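Local coordinates for protein ATP-dependent RNA helicase A (Homo sapiens, PDB 3VYY) that binds double-stranded RNA, unwinds RNA at the expense of ATP, and probably facilitates RISC assembly through its dsRNA-binding domains, at residues A[21-35]-A[49-62]. Sequence-based numbering, arbitrary orientation.
With nucleotides of chain C; nucleotides of chain D.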
loop_
_atom_site.group_PDB
_atom_site.type_symbol
_atom_site.label_atom_id
_atom_site.label_comp_id
_atom_site.label_asym_id
_atom_site.label_seq_id
_atom_site.Cartn_x
_atom_site.Cartn_y
_atom_site.Cartn_z
ATOM N N TYR A 21 1.737 -0.137 -8.479
ATOM C CA TYR A 21 1.073 -1.374 -8.096
ATOM C C TYR A 21 1.194 -2.385 -9.202
ATOM O O TYR A 21 1.165 -2.029 -10.370
ATOM C CB TYR A 21 -0.402 -1.106 -7.829
ATOM C CG TYR A 21 -0.612 -0.269 -6.608
ATOM C CD1 TYR A 21 -0.468 1.114 -6.661
ATOM C CD2 TYR A 21 -0.916 -0.856 -5.386
ATOM C CE1 TYR A 21 -0.646 1.887 -5.545
ATOM C CE2 TYR A 21 -1.098 -0.082 -4.252
ATOM C CZ TYR A 21 -0.958 1.289 -4.341
ATOM O OH TYR A 21 -1.139 2.074 -3.235
ATOM N N GLU A 22 1.342 -3.646 -8.832
ATOM C CA GLU A 22 1.315 -4.729 -9.811
ATOM C C GLU A 22 0.525 -5.898 -9.228
ATOM O O GLU A 22 0.914 -6.488 -8.225
ATOM C CB GLU A 22 2.740 -5.105 -10.260
ATOM C CG GLU A 22 2.873 -6.482 -10.889
ATOM C CD GLU A 22 3.849 -6.508 -12.069
ATOM O OE1 GLU A 22 4.977 -7.043 -11.888
ATOM O OE2 GLU A 22 3.485 -6.000 -13.173
ATOM N N ILE A 23 -0.613 -6.182 -9.843
ATOM C CA ILE A 23 -1.537 -7.182 -9.347
ATOM C C ILE A 23 -1.481 -8.437 -10.199
ATOM O O ILE A 23 -1.510 -8.366 -11.431
ATOM C CB ILE A 23 -2.977 -6.659 -9.348
ATOM C CG1 ILE A 23 -2.991 -5.139 -9.318
ATOM C CG2 ILE A 23 -3.730 -7.200 -8.155
ATOM C CD1 ILE A 23 -4.242 -4.522 -8.709
ATOM N N ARG A 24 -1.382 -9.592 -9.558
ATOM C CA ARG A 24 -1.574 -10.837 -10.292
ATOM C C ARG A 24 -2.584 -11.776 -9.660
ATOM O O ARG A 24 -2.651 -11.892 -8.442
ATOM C CB ARG A 24 -0.251 -11.541 -10.655
ATOM C CG ARG A 24 0.677 -11.881 -9.528
ATOM C CD ARG A 24 1.882 -12.649 -10.074
ATOM N NE ARG A 24 3.080 -12.532 -9.236
ATOM C CZ ARG A 24 4.258 -13.105 -9.513
ATOM N NH1 ARG A 24 4.408 -13.852 -10.612
ATOM N NH2 ARG A 24 5.295 -12.943 -8.682
ATOM N N ALA A 25 -3.385 -12.419 -10.505
ATOM C CA ALA A 25 -4.442 -13.318 -10.047
ATOM C C ALA A 25 -3.870 -14.614 -9.497
ATOM O O ALA A 25 -2.872 -15.136 -9.986
ATOM C CB ALA A 25 -5.428 -13.601 -11.170
ATOM N N VAL A 26 -4.527 -15.139 -8.481
ATOM C CA VAL A 26 -3.985 -16.255 -7.744
ATOM C C VAL A 26 -5.119 -17.089 -7.118
ATOM O O VAL A 26 -6.242 -16.596 -6.915
ATOM C CB VAL A 26 -2.945 -15.709 -6.712
ATOM C CG1 VAL A 26 -3.255 -16.095 -5.249
ATOM C CG2 VAL A 26 -1.530 -16.068 -7.146
ATOM N N GLY A 27 -4.839 -18.360 -6.850
ATOM C CA GLY A 27 -5.789 -19.198 -6.127
ATOM C C GLY A 27 -7.024 -19.652 -6.894
ATOM O O GLY A 27 -7.016 -19.786 -8.129
ATOM N N ASN A 28 -8.093 -19.863 -6.131
ATOM C CA ASN A 28 -9.248 -20.635 -6.569
ATOM C C ASN A 28 -10.157 -19.956 -7.562
ATOM O O ASN A 28 -10.998 -19.150 -7.190
ATOM C CB ASN A 28 -10.058 -21.093 -5.358
ATOM C CG ASN A 28 -9.473 -22.324 -4.711
ATOM O OD1 ASN A 28 -9.036 -23.254 -5.398
ATOM N ND2 ASN A 28 -9.464 -22.348 -3.383
ATOM N N LYS A 29 -9.971 -20.301 -8.829
ATOM C CA LYS A 29 -10.832 -19.864 -9.918
ATOM C C LYS A 29 -12.248 -19.506 -9.459
ATOM O O LYS A 29 -12.778 -18.466 -9.837
ATOM C CB LYS A 29 -10.880 -20.986 -10.936
ATOM C CG LYS A 29 -10.898 -22.374 -10.262
ATOM C CD LYS A 29 -10.298 -23.437 -11.149
ATOM C CE LYS A 29 -8.804 -23.197 -11.369
ATOM N NZ LYS A 29 -8.179 -24.292 -12.177
ATOM N N ASN A 30 -12.834 -20.365 -8.619
ATOM C CA ASN A 30 -14.223 -20.227 -8.150
ATOM C C ASN A 30 -14.428 -19.432 -6.848
ATOM O O ASN A 30 -15.546 -18.971 -6.580
ATOM C CB ASN A 30 -14.859 -21.606 -7.985
ATOM C CG ASN A 30 -14.276 -22.369 -6.827
ATOM O OD1 ASN A 30 -13.061 -22.525 -6.723
ATOM N ND2 ASN A 30 -15.134 -22.834 -5.940
ATOM N N ARG A 31 -13.381 -19.317 -6.024
ATOM C CA ARG A 31 -13.362 -18.352 -4.912
ATOM C C ARG A 31 -12.003 -17.642 -4.839
ATOM O O ARG A 31 -11.164 -17.926 -3.967
ATOM C CB ARG A 31 -13.741 -19.012 -3.584
ATOM C CG ARG A 31 -15.172 -18.691 -3.139
ATOM C CD ARG A 31 -15.411 -19.009 -1.659
ATOM N NE ARG A 31 -16.427 -18.132 -1.061
ATOM C CZ ARG A 31 -16.620 -17.965 0.253
ATOM N NH1 ARG A 31 -15.872 -18.618 1.144
ATOM N NH2 ARG A 31 -17.571 -17.140 0.685
ATOM N N GLN A 32 -11.799 -16.695 -5.754
ATOM C CA GLN A 32 -10.441 -16.309 -6.124
ATOM C C GLN A 32 -9.718 -15.243 -5.302
ATOM O O GLN A 32 -10.346 -14.439 -4.598
ATOM C CB GLN A 32 -10.380 -15.945 -7.587
ATOM C CG GLN A 32 -9.231 -16.625 -8.248
ATOM C CD GLN A 32 -8.694 -15.815 -9.364
ATOM O OE1 GLN A 32 -9.435 -15.084 -10.039
ATOM N NE2 GLN A 32 -7.390 -15.921 -9.578
ATOM N N LYS A 33 -8.385 -15.267 -5.426
ATOM C CA LYS A 33 -7.478 -14.360 -4.727
ATOM C C LYS A 33 -6.578 -13.580 -5.699
ATOM O O LYS A 33 -6.293 -14.038 -6.817
ATOM C CB LYS A 33 -6.606 -15.123 -3.722
ATOM C CG LYS A 33 -7.368 -16.012 -2.768
ATOM C CD LYS A 33 -8.081 -15.215 -1.688
ATOM C CE LYS A 33 -8.838 -16.133 -0.721
ATOM N NZ LYS A 33 -7.968 -17.157 -0.041
ATOM N N PHE A 34 -6.147 -12.395 -5.252
ATOM C CA PHE A 34 -5.207 -11.555 -5.985
ATOM C C PHE A 34 -4.043 -11.156 -5.101
ATOM O O PHE A 34 -4.193 -11.022 -3.880
ATOM C CB PHE A 34 -5.904 -10.319 -6.533
ATOM C CG PHE A 34 -6.956 -10.630 -7.528
ATOM C CD1 PHE A 34 -8.268 -10.829 -7.128
ATOM C CD2 PHE A 34 -6.639 -10.747 -8.873
ATOM C CE1 PHE A 34 -9.258 -11.134 -8.063
ATOM C CE2 PHE A 34 -7.614 -11.051 -9.814
ATOM C CZ PHE A 34 -8.929 -11.245 -9.407
ATOM N N MET A 35 -2.894 -10.977 -5.747
ATOM C CA MET A 35 -1.617 -10.680 -5.114
ATOM C C MET A 35 -1.141 -9.311 -5.591
ATOM O O MET A 35 -1.100 -9.057 -6.795
ATOM C CB MET A 35 -0.608 -11.761 -5.512
ATOM C CG MET A 35 0.842 -11.296 -5.679
ATOM S SD MET A 35 1.702 -11.146 -4.097
ATOM C CE MET A 35 1.673 -12.851 -3.496
ATOM N N GLY A 49 0.267 -7.482 -0.604
ATOM C CA GLY A 49 -1.126 -7.605 -0.222
ATOM C C GLY A 49 -1.893 -8.687 -0.952
ATOM O O GLY A 49 -1.727 -8.871 -2.147
ATOM N N ASN A 50 -2.742 -9.394 -0.215
ATOM C CA ASN A 50 -3.620 -10.413 -0.767
ATOM C C ASN A 50 -5.065 -10.025 -0.536
ATOM O O ASN A 50 -5.385 -9.380 0.466
ATOM C CB ASN A 50 -3.375 -11.751 -0.060
ATOM C CG ASN A 50 -1.914 -12.103 0.010
ATOM O OD1 ASN A 50 -1.265 -12.264 -1.018
ATOM N ND2 ASN A 50 -1.375 -12.205 1.227
ATOM N N SER A 51 -5.957 -10.437 -1.427
ATOM C CA SER A 51 -7.374 -10.389 -1.079
ATOM C C SER A 51 -8.271 -11.140 -2.025
ATOM O O SER A 51 -7.789 -11.910 -2.852
ATOM C CB SER A 51 -7.868 -8.963 -0.949
ATOM O OG SER A 51 -8.912 -8.945 0.013
ATOM N N THR A 52 -9.575 -10.920 -1.878
ATOM C CA THR A 52 -10.566 -11.525 -2.733
ATOM C C THR A 52 -10.664 -10.712 -3.999
ATOM O O THR A 52 -10.653 -11.266 -5.105
ATOM C CB THR A 52 -11.939 -11.516 -2.099
ATOM O OG1 THR A 52 -11.828 -11.866 -0.715
ATOM C CG2 THR A 52 -12.869 -12.518 -2.837
ATOM N N ASN A 53 -10.776 -9.397 -3.834
ATOM C CA ASN A 53 -10.839 -8.499 -4.968
ATOM C C ASN A 53 -9.533 -7.756 -5.101
ATOM O O ASN A 53 -8.664 -7.896 -4.264
ATOM C CB ASN A 53 -11.992 -7.540 -4.787
ATOM C CG ASN A 53 -11.839 -6.701 -3.563
ATOM O OD1 ASN A 53 -12.342 -7.035 -2.498
ATOM N ND2 ASN A 53 -11.120 -5.602 -3.696
ATOM N N LYS A 54 -9.406 -6.954 -6.146
ATOM C CA LYS A 54 -8.166 -6.248 -6.462
ATOM C C LYS A 54 -7.970 -5.004 -5.616
ATOM O O LYS A 54 -6.876 -4.747 -5.150
ATOM C CB LYS A 54 -8.148 -5.838 -7.936
ATOM C CG LYS A 54 -8.117 -6.987 -8.931
ATOM C CD LYS A 54 -8.027 -6.465 -10.343
ATOM C CE LYS A 54 -7.283 -7.430 -11.240
ATOM N NZ LYS A 54 -7.504 -6.989 -12.647
ATOM N N LYS A 55 -9.023 -4.216 -5.438
ATOM C CA LYS A 55 -8.935 -3.012 -4.630
ATOM C C LYS A 55 -8.281 -3.346 -3.303
ATOM O O LYS A 55 -7.299 -2.708 -2.896
ATOM C CB LYS A 55 -10.316 -2.395 -4.405
ATOM C CG LYS A 55 -10.902 -1.822 -5.680
ATOM C CD LYS A 55 -11.972 -0.755 -5.461
ATOM C CE LYS A 55 -12.376 -0.199 -6.847
ATOM N NZ LYS A 55 -13.742 0.446 -6.880
ATOM N N ASP A 56 -8.805 -4.371 -2.644
ATOM C CA ASP A 56 -8.331 -4.740 -1.329
ATOM C C ASP A 56 -6.930 -5.327 -1.374
ATOM O O ASP A 56 -6.159 -5.127 -0.432
ATOM C CB ASP A 56 -9.318 -5.681 -0.657
ATOM C CG ASP A 56 -10.691 -5.054 -0.497
ATOM O OD1 ASP A 56 -10.824 -3.856 -0.852
ATOM O OD2 ASP A 56 -11.634 -5.743 -0.021
ATOM N N ALA A 57 -6.578 -6.029 -2.453
ATOM C CA ALA A 57 -5.199 -6.457 -2.600
ATOM C C ALA A 57 -4.300 -5.201 -2.623
ATOM O O ALA A 57 -3.206 -5.182 -2.033
ATOM C CB ALA A 57 -5.014 -7.300 -3.829
ATOM N N GLN A 58 -4.788 -4.139 -3.258
ATOM C CA GLN A 58 -4.055 -2.900 -3.305
ATOM C C GLN A 58 -3.991 -2.200 -1.965
ATOM O O GLN A 58 -2.890 -1.871 -1.494
ATOM C CB GLN A 58 -4.641 -1.974 -4.340
ATOM C CG GLN A 58 -4.062 -2.165 -5.704
ATOM C CD GLN A 58 -4.852 -1.431 -6.750
ATOM O OE1 GLN A 58 -5.871 -1.926 -7.216
ATOM N NE2 GLN A 58 -4.395 -0.236 -7.122
ATOM N N SER A 59 -5.147 -1.977 -1.342
ATOM C CA SER A 59 -5.166 -1.381 -0.004
ATOM C C SER A 59 -4.170 -2.065 0.920
ATOM O O SER A 59 -3.432 -1.409 1.634
ATOM C CB SER A 59 -6.547 -1.462 0.619
ATOM O OG SER A 59 -7.510 -0.898 -0.243
ATOM N N ASN A 60 -4.145 -3.386 0.887
ATOM C CA ASN A 60 -3.294 -4.147 1.773
ATOM C C ASN A 60 -1.813 -3.892 1.501
ATOM O O ASN A 60 -1.029 -3.690 2.429
ATOM C CB ASN A 60 -3.635 -5.638 1.687
ATOM C CG ASN A 60 -5.053 -5.957 2.172
ATOM O OD1 ASN A 60 -5.782 -5.095 2.646
ATOM N ND2 ASN A 60 -5.443 -7.210 2.039
ATOM N N ALA A 61 -1.440 -3.873 0.230
ATOM C CA ALA A 61 -0.063 -3.542 -0.169
ATOM C C ALA A 61 0.335 -2.129 0.262
ATOM O O ALA A 61 1.449 -1.915 0.732
ATOM C CB ALA A 61 0.111 -3.708 -1.677
ATOM N N ALA A 62 -0.578 -1.170 0.085
ATOM C CA ALA A 62 -0.327 0.205 0.487
ATOM C C ALA A 62 -0.115 0.277 1.997
ATOM O O ALA A 62 0.882 0.861 2.461
ATOM C CB ALA A 62 -1.443 1.114 0.043
ATOM P P C C 8 -15.151 -21.239 -17.424
ATOM O OP1 C C 8 -14.197 -22.320 -17.775
ATOM O OP2 C C 8 -16.554 -21.172 -17.923
ATOM O "O5'" C C 8 -15.055 -21.178 -15.842
ATOM C "C5'" C C 8 -13.851 -21.625 -15.251
ATOM C "C4'" C C 8 -13.968 -21.543 -13.738
ATOM O "O4'" C C 8 -14.325 -20.199 -13.303
ATOM C "C3'" C C 8 -15.104 -22.352 -13.168
ATOM O "O3'" C C 8 -14.748 -23.704 -13.146
ATOM C "C2'" C C 8 -15.162 -21.727 -11.786
ATOM O "O2'" C C 8 -13.962 -21.950 -11.099
ATOM C "C1'" C C 8 -15.171 -20.272 -12.180
ATOM N N1 C C 8 -16.494 -19.667 -12.495
ATOM C C2 C C 8 -17.298 -19.195 -11.430
ATOM O O2 C C 8 -16.905 -19.312 -10.245
ATOM N N3 C C 8 -18.505 -18.617 -11.713
ATOM C C4 C C 8 -18.902 -18.503 -12.982
ATOM N N4 C C 8 -20.084 -17.922 -13.199
ATOM C C5 C C 8 -18.097 -18.965 -14.071
ATOM C C6 C C 8 -16.913 -19.533 -13.785
ATOM P P C D 6 -12.673 -8.102 -8.566
ATOM O OP1 C D 6 -11.428 -7.455 -8.054
ATOM O OP2 C D 6 -14.009 -7.535 -8.265
ATOM O "O5'" C D 6 -12.491 -8.293 -10.158
ATOM C "C5'" C D 6 -11.343 -9.078 -10.566
ATOM C "C4'" C D 6 -11.206 -9.252 -12.060
ATOM O "O4'" C D 6 -12.105 -10.291 -12.502
ATOM C "C3'" C D 6 -11.621 -8.049 -12.884
ATOM O "O3'" C D 6 -10.533 -7.151 -12.990
ATOM C "C2'" C D 6 -12.030 -8.735 -14.199
ATOM O "O2'" C D 6 -10.964 -9.274 -14.952
ATOM C "C1'" C D 6 -12.825 -9.893 -13.654
ATOM N N1 C D 6 -14.231 -9.541 -13.349
ATOM C C2 C D 6 -15.132 -9.530 -14.408
ATOM O O2 C D 6 -14.680 -9.806 -15.522
ATOM N N3 C D 6 -16.446 -9.213 -14.192
ATOM C C4 C D 6 -16.841 -8.917 -12.945
ATOM N N4 C D 6 -18.122 -8.611 -12.741
ATOM C C5 C D 6 -15.942 -8.928 -11.834
ATOM C C6 C D 6 -14.663 -9.248 -12.081
ATOM P P G D 5 -16.263 -10.822 -4.125
ATOM O OP1 G D 5 -15.838 -10.119 -2.908
ATOM O OP2 G D 5 -17.227 -10.211 -5.077
ATOM O "O5'" G D 5 -14.896 -11.118 -4.904
ATOM C "C5'" G D 5 -14.854 -10.596 -6.186
ATOM C "C4'" G D 5 -13.919 -11.370 -7.058
ATOM O "O4'" G D 5 -14.574 -12.579 -7.521
ATOM C "C3'" G D 5 -13.703 -10.540 -8.305
ATOM O "O3'" G D 5 -12.601 -9.631 -8.084
ATOM C "C2'" G D 5 -13.507 -11.614 -9.379
ATOM O "O2'" G D 5 -12.237 -12.195 -9.321
ATOM C "C1'" G D 5 -14.553 -12.642 -8.953
ATOM N N9 G D 5 -15.865 -12.314 -9.528
ATOM C C8 G D 5 -16.979 -11.880 -8.847
ATOM N N7 G D 5 -17.993 -11.638 -9.617
ATOM C C5 G D 5 -17.511 -11.919 -10.891
ATOM C C6 G D 5 -18.160 -11.853 -12.131
ATOM O O6 G D 5 -19.325 -11.515 -12.350
ATOM N N1 G D 5 -17.352 -12.218 -13.199
ATOM C C2 G D 5 -16.052 -12.630 -13.095
ATOM N N2 G D 5 -15.443 -12.956 -14.254
ATOM N N3 G D 5 -15.421 -12.711 -11.916
ATOM C C4 G D 5 -16.211 -12.339 -10.863
#
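F34 and S51 pair between antiparallel strands 31-39 and 47-51, while the F34 ring packs on K54 of helix 54-71, a sheet-to-helix contact beside bound RNA. F34 N gives a hydrogen bond to S51 O (2.9 Å). S51 N returns one to F34 O (3.1 Å). The F34 ring lies under the aliphatic chain of K54. K54 CG sits 4.0 Å from the ring centroid, 8° off the normal, a CH-pi contact. Chi1 of K54 (-65°) sets CG anti to the carbonyl carbon, and the extended chain beyond it carries NZ to O3' of nucleotide C6 of chain D (3.1 Å). NZ also forms a salt bridge with another RNA phosphate. At the helix start, K54 N donates to OP1 of the same nucleotide (2.8 Å). The ring edge of F34 faces a ribose O2' of chain D. Replacing F34 with an alanine is likely to open a gap under the K54 chain and take away the ring edge beside that O2'. Further along, Y21 CD2 meets Q58 CG at 3.4 Å, and I23 CD1 packs on the same glutamine. A helix N-terminus and lysine gripping the RNA backbone beside a three-stranded sheet are characteristic of the alpha-beta-beta-beta-alpha dsRBD fold.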